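Local coordinates for inactivation-no-after-potential D protein (Drosophila melanogaster, PDB 2QKV) that probably scaffolds the visual signalling cascade of the fly photoreceptor, its fifth PDZ domain being a peptide-binding module, at residues K20-S25 / D37-Y43; F59-L64 / L75-A79; E8-L14 / V83-R89. The protein carries 1 engineered substitution. One frame throughout, in Å; residues are numbered along the deposited sequence.

Contact 1 (K20-S25 / D37-Y43); sequences KELGLS and DLIQGQY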
loop_
_atom_site.group_PDB
_atom_site.type_symbol
_atom_site.label_atom_id
_atom_site.label_comp_id
_atom_site.label_asym_id
_atom_site.label_seq_id
_atom_site.Cartn_x
_atom_site.Cartn_y
_atom_site.Cartn_z
ATOM N N LYS A 20 16.921 2.094 29.596
ATOM C CA LYS A 20 15.739 2.946 29.591
ATOM C C LYS A 20 15.100 2.931 28.203
ATOM O O LYS A 20 15.524 3.664 27.310
ATOM C CB LYS A 20 16.114 4.375 29.994
ATOM C CG LYS A 20 14.916 5.298 30.151
ATOM C CD LYS A 20 15.019 6.148 31.406
ATOM C CE LYS A 20 14.948 5.285 32.655
ATOM N NZ LYS A 20 15.003 6.098 33.901
ATOM N N GLU A 21 14.085 2.082 28.035
ATOM C CA GLU A 21 13.374 1.946 26.760
ATOM C C GLU A 21 12.650 3.238 26.416
ATOM O O GLU A 21 12.254 3.990 27.303
ATOM C CB GLU A 21 12.295 0.861 26.831
ATOM C CG GLU A 21 12.672 -0.450 27.478
ATOM C CD GLU A 21 11.444 -1.156 28.025
ATOM O OE1 GLU A 21 10.491 -1.390 27.248
ATOM O OE2 GLU A 21 11.422 -1.466 29.233
ATOM N N LEU A 22 12.449 3.474 25.126
ATOM C CA LEU A 22 11.728 4.660 24.687
ATOM C C LEU A 22 10.305 4.583 25.222
ATOM O O LEU A 22 9.682 5.608 25.512
ATOM C CB LEU A 22 11.689 4.729 23.162
ATOM C CG LEU A 22 12.983 5.015 22.409
ATOM C CD1 LEU A 22 12.683 5.002 20.916
ATOM C CD2 LEU A 22 13.543 6.368 22.822
ATOM N N GLY A 23 9.784 3.362 25.330
ATOM C CA GLY A 23 8.439 3.169 25.839
ATOM C C GLY A 23 7.335 3.446 24.836
ATOM O O GLY A 23 6.208 3.746 25.223
ATOM N N LEU A 24 7.657 3.334 23.552
ATOM C CA LEU A 24 6.684 3.601 22.497
ATOM C C LEU A 24 6.307 2.350 21.719
ATOM O O LEU A 24 7.187 1.669 21.201
ATOM C CB LEU A 24 7.257 4.596 21.487
ATOM C CG LEU A 24 7.870 5.906 21.970
ATOM C CD1 LEU A 24 8.467 6.659 20.773
ATOM C CD2 LEU A 24 6.808 6.726 22.653
ATOM N N SER A 25 5.012 2.060 21.630
ATOM C CA SER A 25 4.526 0.930 20.835
ATOM C C SER A 25 4.175 1.570 19.490
ATOM O O SER A 25 3.380 2.512 19.445
ATOM C CB SER A 25 3.276 0.317 21.464
ATOM O OG SER A 25 3.559 -0.170 22.768
ATOM N N ASP A 37 0.801 3.394 21.656
ATOM C CA ASP A 37 0.799 3.489 23.109
ATOM C C ASP A 37 2.165 3.978 23.575
ATOM O O ASP A 37 3.157 3.841 22.865
ATOM C CB ASP A 37 0.507 2.123 23.733
ATOM C CG ASP A 37 -0.097 2.239 25.117
ATOM O OD1 ASP A 37 -0.080 3.353 25.694
ATOM O OD2 ASP A 37 -0.587 1.217 25.633
ATOM N N LEU A 38 2.217 4.575 24.759
ATOM C CA LEU A 38 3.489 5.040 25.282
ATOM C C LEU A 38 3.452 5.061 26.794
ATOM O O LEU A 38 2.419 5.339 27.396
ATOM C CB LEU A 38 3.851 6.424 24.724
ATOM C CG LEU A 38 3.139 7.706 25.156
ATOM C CD1 LEU A 38 3.763 8.894 24.407
ATOM C CD2 LEU A 38 1.651 7.611 24.853
ATOM N N ILE A 39 4.586 4.742 27.399
ATOM C CA ILE A 39 4.684 4.709 28.844
ATOM C C ILE A 39 5.315 5.997 29.334
ATOM O O ILE A 39 6.467 6.307 29.023
ATOM C CB ILE A 39 5.505 3.491 29.303
ATOM C CG1 ILE A 39 6.948 3.612 28.831
ATOM C CG2 ILE A 39 4.898 2.227 28.709
ATOM C CD1 ILE A 39 7.809 2.451 29.252
ATOM N N GLN A 40 4.534 6.750 30.097
ATOM C CA GLN A 40 4.974 8.023 30.638
ATOM C C GLN A 40 6.086 7.824 31.661
ATOM O O GLN A 40 6.117 6.810 32.351
ATOM C CB GLN A 40 3.774 8.738 31.271
ATOM C CG GLN A 40 2.727 9.250 30.266
ATOM C CD GLN A 40 2.419 8.264 29.137
ATOM O OE1 GLN A 40 3.285 7.954 28.312
ATOM N NE2 GLN A 40 1.183 7.775 29.096
ATOM N N GLY A 41 7.003 8.783 31.743
ATOM C CA GLY A 41 8.089 8.680 32.703
ATOM C C GLY A 41 9.438 8.184 32.203
ATOM O O GLY A 41 10.388 8.105 32.982
ATOM N N GLN A 42 9.553 7.853 30.919
ATOM C CA GLN A 42 10.828 7.373 30.391
ATOM C C GLN A 42 11.812 8.490 30.053
ATOM O O GLN A 42 12.953 8.484 30.517
ATOM C CB GLN A 42 10.598 6.504 29.151
ATOM C CG GLN A 42 9.791 5.236 29.402
ATOM C CD GLN A 42 10.416 4.338 30.456
ATOM O OE1 GLN A 42 9.927 4.254 31.585
ATOM N NE2 GLN A 42 11.504 3.664 30.093
ATOM N N TYR A 43 11.376 9.435 29.226
ATOM C CA TYR A 43 12.207 10.563 28.825
ATOM C C TYR A 43 11.394 11.846 28.910
ATOM O O TYR A 43 10.242 11.887 28.482
ATOM C CB TYR A 43 12.719 10.392 27.391
ATOM C CG TYR A 43 13.712 9.269 27.247
ATOM C CD1 TYR A 43 13.287 7.948 27.099
ATOM C CD2 TYR A 43 15.083 9.519 27.313
ATOM C CE1 TYR A 43 14.210 6.902 27.029
ATOM C CE2 TYR A 43 16.009 8.482 27.243
ATOM C CZ TYR A 43 15.563 7.177 27.104
ATOM O OH TYR A 43 16.473 6.144 27.060
HETATM O O HOH W 1 7.712 6.896 26.665
#
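In the loop that corresponds to the carboxylate-binding loop of PDZ domains, Glu21-Leu24 stands in the place of the GLGF signature, and Gln42 and Tyr43, which follow strand 33-38 through a type II turn and lead into helix 44-49, hold it. Tyr43 OH donates to Lys20 O at 2.7 Å, and the edge of its ring takes up Lys20 O and Glu21 O close to the ring plane. The same hydroxyl is also bonded to Lys17 N, so two backbone atoms grip it. Gln42 folds back at chi2 (-57°), bringing NE2 to Glu21 O at 2.9 Å; the bond is nearly straight (170°) and Glu21 O lies in the plane of the Gln42 amide. Ile39 N donates to Gly23 O, while Ile39 CG1 presses to 3.4 Å from Gly23 CA, a closeness that glycine permits. A water sits between Leu22 O (2.6 Å) and Ile39 O (2.7 Å). The antiparallel pairing then begins: Leu24 and Leu38 form a non-hydrogen-bonded pair with Leu24 CD2 3.6 Å from Leu38 CB, and Ser25 N reaches Asp37 O. Such a loop leading into an antiparallel strand is typical of the PDZ fold, where its backbone commonly receives a ligand's C-terminal carboxylate.

Contact 2 (F59-L64 / L75-A79); sequences FNGDAL and LFKGA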
loop_
_atom_site.group_PDB
_atom_site.type_symbol
_atom_site.label_atom_id
_atom_site.label_comp_id
_atom_site.label_asym_id
_atom_site.label_seq_id
_atom_site.Cartn_x
_atom_site.Cartn_y
_atom_site.Cartn_z
ATOM N N PHE A 59 13.062 9.719 11.288
ATOM C CA PHE A 59 13.832 9.231 12.428
ATOM C C PHE A 59 15.306 9.335 12.086
ATOM O O PHE A 59 15.760 8.739 11.116
ATOM C CB PHE A 59 13.477 7.767 12.735
ATOM C CG PHE A 59 14.120 7.249 13.992
ATOM C CD1 PHE A 59 13.507 7.449 15.226
ATOM C CD2 PHE A 59 15.369 6.633 13.952
ATOM C CE1 PHE A 59 14.124 7.048 16.417
ATOM C CE2 PHE A 59 15.998 6.226 15.145
ATOM C CZ PHE A 59 15.369 6.438 16.375
ATOM N N ASN A 60 16.040 10.096 12.892
ATOM C CA ASN A 60 17.463 10.325 12.683
ATOM C C ASN A 60 17.825 10.587 11.227
ATOM O O ASN A 60 18.754 9.981 10.686
ATOM C CB ASN A 60 18.293 9.157 13.232
ATOM C CG ASN A 60 18.409 9.182 14.743
ATOM O OD1 ASN A 60 17.915 10.098 15.394
ATOM N ND2 ASN A 60 19.071 8.177 15.311
ATOM N N GLY A 61 17.066 11.479 10.598
ATOM C CA GLY A 61 17.325 11.865 9.222
ATOM C C GLY A 61 16.660 11.059 8.125
ATOM O O GLY A 61 16.614 11.511 6.981
ATOM N N ASP A 62 16.150 9.874 8.448
ATOM C CA ASP A 62 15.501 9.057 7.431
ATOM C C ASP A 62 13.991 9.247 7.425
ATOM O O ASP A 62 13.332 9.021 8.442
ATOM C CB ASP A 62 15.817 7.572 7.652
ATOM C CG ASP A 62 17.239 7.213 7.268
ATOM O OD1 ASP A 62 17.679 7.617 6.171
ATOM O OD2 ASP A 62 17.906 6.512 8.053
ATOM N N ALA A 63 13.454 9.661 6.279
ATOM C CA ALA A 63 12.012 9.836 6.137
ATOM C C ALA A 63 11.374 8.453 6.234
ATOM O O ALA A 63 11.852 7.502 5.611
ATOM C CB ALA A 63 11.691 10.476 4.789
ATOM N N LEU A 64 10.301 8.339 7.017
ATOM C CA LEU A 64 9.638 7.053 7.199
ATOM C C LEU A 64 8.491 6.777 6.236
ATOM O O LEU A 64 7.996 5.653 6.178
ATOM C CB LEU A 64 9.132 6.917 8.644
ATOM C CG LEU A 64 10.162 7.068 9.773
ATOM C CD1 LEU A 64 9.482 6.811 11.113
ATOM C CD2 LEU A 64 11.312 6.094 9.576
ATOM N N LEU A 75 15.432 0.908 12.264
ATOM C CA LEU A 75 16.046 2.213 12.499
ATOM C C LEU A 75 15.893 2.611 13.970
ATOM O O LEU A 75 16.856 3.062 14.617
ATOM C CB LEU A 75 15.397 3.277 11.604
ATOM C CG LEU A 75 15.545 3.046 10.100
ATOM C CD1 LEU A 75 14.776 4.109 9.338
ATOM C CD2 LEU A 75 17.016 3.080 9.717
ATOM N N PHE A 76 14.685 2.447 14.507
ATOM C CA PHE A 76 14.451 2.772 15.912
ATOM C C PHE A 76 15.320 1.883 16.811
ATOM O O PHE A 76 15.980 2.363 17.741
ATOM C CB PHE A 76 12.989 2.529 16.305
ATOM C CG PHE A 76 12.034 3.646 15.941
ATOM C CD1 PHE A 76 11.527 3.768 14.655
ATOM C CD2 PHE A 76 11.616 4.547 16.914
ATOM C CE1 PHE A 76 10.605 4.781 14.338
ATOM C CE2 PHE A 76 10.706 5.554 16.623
ATOM C CZ PHE A 76 10.193 5.675 15.323
ATOM N N LYS A 77 15.310 0.584 16.535
ATOM C CA LYS A 77 16.056 -0.367 17.353
ATOM C C LYS A 77 17.560 -0.132 17.318
ATOM O O LYS A 77 18.258 -0.410 18.291
ATOM C CB LYS A 77 15.745 -1.797 16.901
ATOM C CG LYS A 77 16.075 -2.885 17.924
ATOM C CD LYS A 77 15.002 -2.966 19.004
ATOM C CE LYS A 77 15.173 -4.196 19.874
ATOM N NZ LYS A 77 14.035 -4.366 20.822
ATOM N N GLY A 78 18.052 0.397 16.205
ATOM C CA GLY A 78 19.477 0.635 16.055
ATOM C C GLY A 78 20.024 1.903 16.687
ATOM O O GLY A 78 21.238 2.125 16.671
ATOM N N ALA A 79 19.154 2.745 17.237
ATOM C CA ALA A 79 19.598 3.988 17.862
ATOM C C ALA A 79 20.041 3.743 19.304
ATOM O O ALA A 79 19.218 3.433 20.166
ATOM C CB ALA A 79 18.470 5.019 17.834
#
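Phe59 and Phe76 stack face to face, their ring centroids 4.3 Å apart and their planes inclined by 30°. The overlap is uneven: Phe59 CD1 stands over the centre of the Phe76 ring, whereas Phe76 CG meets the Phe59 face near its rim. A CH-pi contact accompanies the stack, with Phe76 CA over the Phe59 ring at 4.1 Å from its centroid. The far end of the same ring is met at its edge by the methyl of Ala79, whose CB lies 3.7 Å from Phe59 CZ, and Phe59 CE2 comes to 3.3 Å from Leu75 O. With chi1 at -174° the Phe59 ring extends away from its own backbone N and lies against the last turn of the helix.

Beside the stack, Leu64 CD1 touches the edge of the Phe76 ring, crossing it at about a right angle. Leu75 CD1 is shared between Leu64 CD2 and Asp62 CB, 4.0 Å from each.

These side chains join the end of helix 69-77, the helix that in PDZ domains borders the peptide groove, to the tight turn after strand 55-59. That type I' turn, Phe59 to Asp62, is closed by reciprocal bonds between Phe59 N and Asp62 O and between Asp62 N and Phe59 O. Asn60 anchors the turn to the sheet: its OD1 accepts from Ser84 N and its ND2 donates to Lys82 O. Behind the stack, Val83 and Met85 of strand 82-88 also pack on Phe59, and Ile56 supports both Leu64 and Phe76. Outside, Leu75 touches Pro3 of the second subunit and Gly1 of the third.

Contact 3 (E8-L14 / V83-R89); sequences EKFNVDL and VSMEVTR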
loop_
_atom_site.group_PDB
_atom_site.type_symbol
_atom_site.label_atom_id
_atom_site.label_comp_id
_atom_site.label_asym_id
_atom_site.label_seq_id
_atom_site.Cartn_x
_atom_site.Cartn_y
_atom_site.Cartn_z
ATOM N N GLU A 8 1.679 19.550 9.545
ATOM C CA GLU A 8 2.537 20.263 10.490
ATOM C C GLU A 8 3.482 19.286 11.186
ATOM O O GLU A 8 3.054 18.226 11.662
ATOM C CB GLU A 8 1.696 20.970 11.556
ATOM C CG GLU A 8 2.524 21.695 12.625
ATOM C CD GLU A 8 1.674 22.379 13.676
ATOM O OE1 GLU A 8 0.575 22.872 13.328
ATOM O OE2 GLU A 8 2.109 22.436 14.854
ATOM N N LYS A 9 4.757 19.649 11.267
ATOM C CA LYS A 9 5.753 18.802 11.930
ATOM C C LYS A 9 6.425 19.514 13.097
ATOM O O LYS A 9 6.685 20.717 13.022
ATOM C CB LYS A 9 6.860 18.399 10.954
ATOM C CG LYS A 9 6.381 17.695 9.707
ATOM C CD LYS A 9 5.778 16.359 10.058
ATOM C CE LYS A 9 5.201 15.677 8.832
ATOM N NZ LYS A 9 6.193 15.536 7.736
ATOM N N PHE A 10 6.675 18.771 14.175
ATOM C CA PHE A 10 7.422 19.306 15.319
ATOM C C PHE A 10 8.571 18.334 15.580
ATOM O O PHE A 10 8.539 17.182 15.126
ATOM C CB PHE A 10 6.542 19.497 16.572
ATOM C CG PHE A 10 5.905 18.243 17.100
ATOM C CD1 PHE A 10 6.524 17.492 18.103
ATOM C CD2 PHE A 10 4.644 17.869 16.664
ATOM C CE1 PHE A 10 5.876 16.383 18.669
ATOM C CE2 PHE A 10 3.988 16.773 17.214
ATOM C CZ PHE A 10 4.606 16.025 18.225
ATOM N N ASN A 11 9.594 18.804 16.277
ATOM C CA ASN A 11 10.765 17.994 16.564
ATOM C C ASN A 11 10.800 17.460 17.984
ATOM O O ASN A 11 10.351 18.120 18.920
ATOM C CB ASN A 11 12.037 18.818 16.334
ATOM C CG ASN A 11 12.106 19.403 14.946
ATOM O OD1 ASN A 11 11.892 20.595 14.757
ATOM N ND2 ASN A 11 12.396 18.564 13.966
ATOM N N VAL A 12 11.337 16.249 18.122
ATOM C CA VAL A 12 11.523 15.621 19.424
ATOM C C VAL A 12 12.965 15.129 19.413
ATOM O O VAL A 12 13.365 14.363 18.532
ATOM C CB VAL A 12 10.564 14.436 19.647
ATOM C CG1 VAL A 12 10.866 13.774 21.003
ATOM C CG2 VAL A 12 9.124 14.919 19.622
ATOM N N ASP A 13 13.747 15.602 20.381
ATOM C CA ASP A 13 15.150 15.233 20.487
ATOM C C ASP A 13 15.485 14.738 21.879
ATOM O O ASP A 13 15.120 15.368 22.885
ATOM C CB ASP A 13 16.054 16.424 20.161
ATOM C CG ASP A 13 15.942 16.866 18.725
ATOM O OD1 ASP A 13 15.048 17.687 18.411
ATOM O OD2 ASP A 13 16.744 16.383 17.898
ATOM N N LEU A 14 16.177 13.606 21.937
ATOM C CA LEU A 14 16.577 13.039 23.216
ATOM C C LEU A 14 17.828 12.186 23.079
ATOM O O LEU A 14 18.286 11.889 21.974
ATOM C CB LEU A 14 15.445 12.202 23.803
ATOM C CG LEU A 14 14.941 10.999 23.007
ATOM C CD1 LEU A 14 15.847 9.782 23.277
ATOM C CD2 LEU A 14 13.497 10.695 23.413
ATOM N N VAL A 83 18.743 10.675 19.380
ATOM C CA VAL A 83 17.509 10.378 18.672
ATOM C C VAL A 83 16.865 11.713 18.304
ATOM O O VAL A 83 16.606 12.544 19.174
ATOM C CB VAL A 83 16.537 9.571 19.551
ATOM C CG1 VAL A 83 15.141 9.559 18.925
ATOM C CG2 VAL A 83 17.043 8.145 19.695
ATOM N N SER A 84 16.637 11.914 17.011
ATOM C CA SER A 84 16.021 13.136 16.509
ATOM C C SER A 84 14.859 12.731 15.619
ATOM O O SER A 84 15.055 12.088 14.591
ATOM C CB SER A 84 17.026 13.940 15.691
ATOM O OG SER A 84 16.419 15.115 15.174
ATOM N N MET A 85 13.651 13.113 16.011
ATOM C CA MET A 85 12.476 12.743 15.239
ATOM C C MET A 85 11.644 13.933 14.794
ATOM O O MET A 85 11.645 14.981 15.451
ATOM C CB MET A 85 11.572 11.849 16.084
ATOM C CG MET A 85 12.287 10.660 16.721
ATOM S SD MET A 85 11.204 9.597 17.673
ATOM C CE MET A 85 11.285 10.375 19.279
ATOM N N GLU A 86 10.962 13.766 13.663
ATOM C CA GLU A 86 10.006 14.756 13.174
ATOM C C GLU A 86 8.694 14.018 13.397
ATOM O O GLU A 86 8.594 12.805 13.132
ATOM C CB GLU A 86 10.193 15.095 11.697
ATOM C CG GLU A 86 11.477 15.873 11.457
ATOM C CD GLU A 86 11.556 16.505 10.086
ATOM O OE1 GLU A 86 10.671 16.251 9.245
ATOM O OE2 GLU A 86 12.522 17.265 9.856
ATOM N N VAL A 87 7.691 14.745 13.875
ATOM C CA VAL A 87 6.416 14.154 14.246
ATOM C C VAL A 87 5.230 15.049 13.861
ATOM O O VAL A 87 5.355 16.269 13.826
ATOM C CB VAL A 87 6.376 13.967 15.801
ATOM C CG1 VAL A 87 5.179 13.112 16.214
ATOM C CG2 VAL A 87 7.703 13.363 16.312
ATOM N N THR A 88 4.088 14.439 13.567
ATOM C CA THR A 88 2.880 15.203 13.283
ATOM C C THR A 88 1.771 14.714 14.223
ATOM O O THR A 88 1.712 13.524 14.561
ATOM C CB THR A 88 2.438 15.092 11.803
ATOM O OG1 THR A 88 1.418 16.078 11.547
ATOM C CG2 THR A 88 1.880 13.716 11.493
ATOM N N ARG A 89 0.922 15.638 14.673
ATOM C CA ARG A 89 -0.202 15.325 15.574
ATOM C C ARG A 89 -1.434 15.362 14.677
ATOM O O ARG A 89 -1.937 16.439 14.348
ATOM C CB ARG A 89 -0.307 16.378 16.680
ATOM C CG ARG A 89 -1.425 16.086 17.692
ATOM C CD ARG A 89 -1.061 16.622 19.066
ATOM N NE ARG A 89 0.178 16.007 19.531
ATOM C CZ ARG A 89 0.947 16.496 20.495
ATOM N NH1 ARG A 89 0.602 17.621 21.114
ATOM N NH2 ARG A 89 2.071 15.879 20.823
HETATM O O HOH W 2 1.402 18.436 14.170
HETATM O O HOH W 3 8.849 14.514 8.443
HETATM O O HOH W 4 18.871 14.884 18.803
#
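Strands 10-14 and 83-88 run antiparallel, their axes 149° apart in direction and 4.7 Å at closest approach, with Phe10, Val12 and Leu14 forming hydrogen-bonded pairs with Val87, Met85 and Val83. This joins the first and last strands of the PDZ fold, bringing the two ends of the domain together in one sheet. Six backbone bonds make a regular ladder, typified by Met85 N to Val12 O at 2.8 Å.

Phe10, Val12, Leu14, Val83, Met85 and Val87 all point to one face, toward the side on which helix 44-49 packs. Here Phe10 CG sits between its backbone N and carbonyl carbon (chi1 61°), which folds the ring over the partner strand; Val87 CB approaches the ring face in a CH-pi contact, 3.8 Å from the centroid. At the ring's end, Phe10 CZ comes to 3.6 Å from Arg89 NH2, and Phe10 CE2 lies over a face of the Arg89 guanidinium, the two planes steeply inclined; that same NH2 forms a salt bridge with Asp54. Val12 reaches two residues of the partner strand, CG1 lying 3.8 Å from Met85 CE and CG2 against Val87 CG2. Leu14 and Val83 lie side by side, and Leu14 reaches on to Glu45 and Ile46 of the helix.

The other face carries Asn11, Asp13, Ser84 and Glu86, with Asn11 alongside Glu86. Toward the Glu8 end of the pairing a water links Lys9 NZ to Glu86 OE1, and Thr88 OG1 donates to Glu8 O at 2.7 Å; that carbonyl also accepts from a water held by Arg89 N. At the other end Ser84 OG donates to Asp13 OD2 at 3.0 Å, approaching from the syn side, 33° out of the carboxylate plane.

All three contacts attach to a single sheet but differ in chemistry. Contact 3 is the sheet's own backbone ladder, joining terminal strands far apart in sequence, with an apolar inner face and a polar outer one. Contact 2 is side-chain packing, aromatic at its heart, fastening the second helix to a turn; contact 1 relies mostly on polar bonds to backbone carbonyls, passing into strand pairing at one end. None of the touching residues of contact 2 is exposed, while contacts 1 and 3 mix buried residues with exposed ones. Leu14 touches both Leu22 and Tyr43, and Leu22 CD1 lies 4.2 Å from Phe76 CD2. Pro92 of the second subunit touches both Leu22 and Phe76.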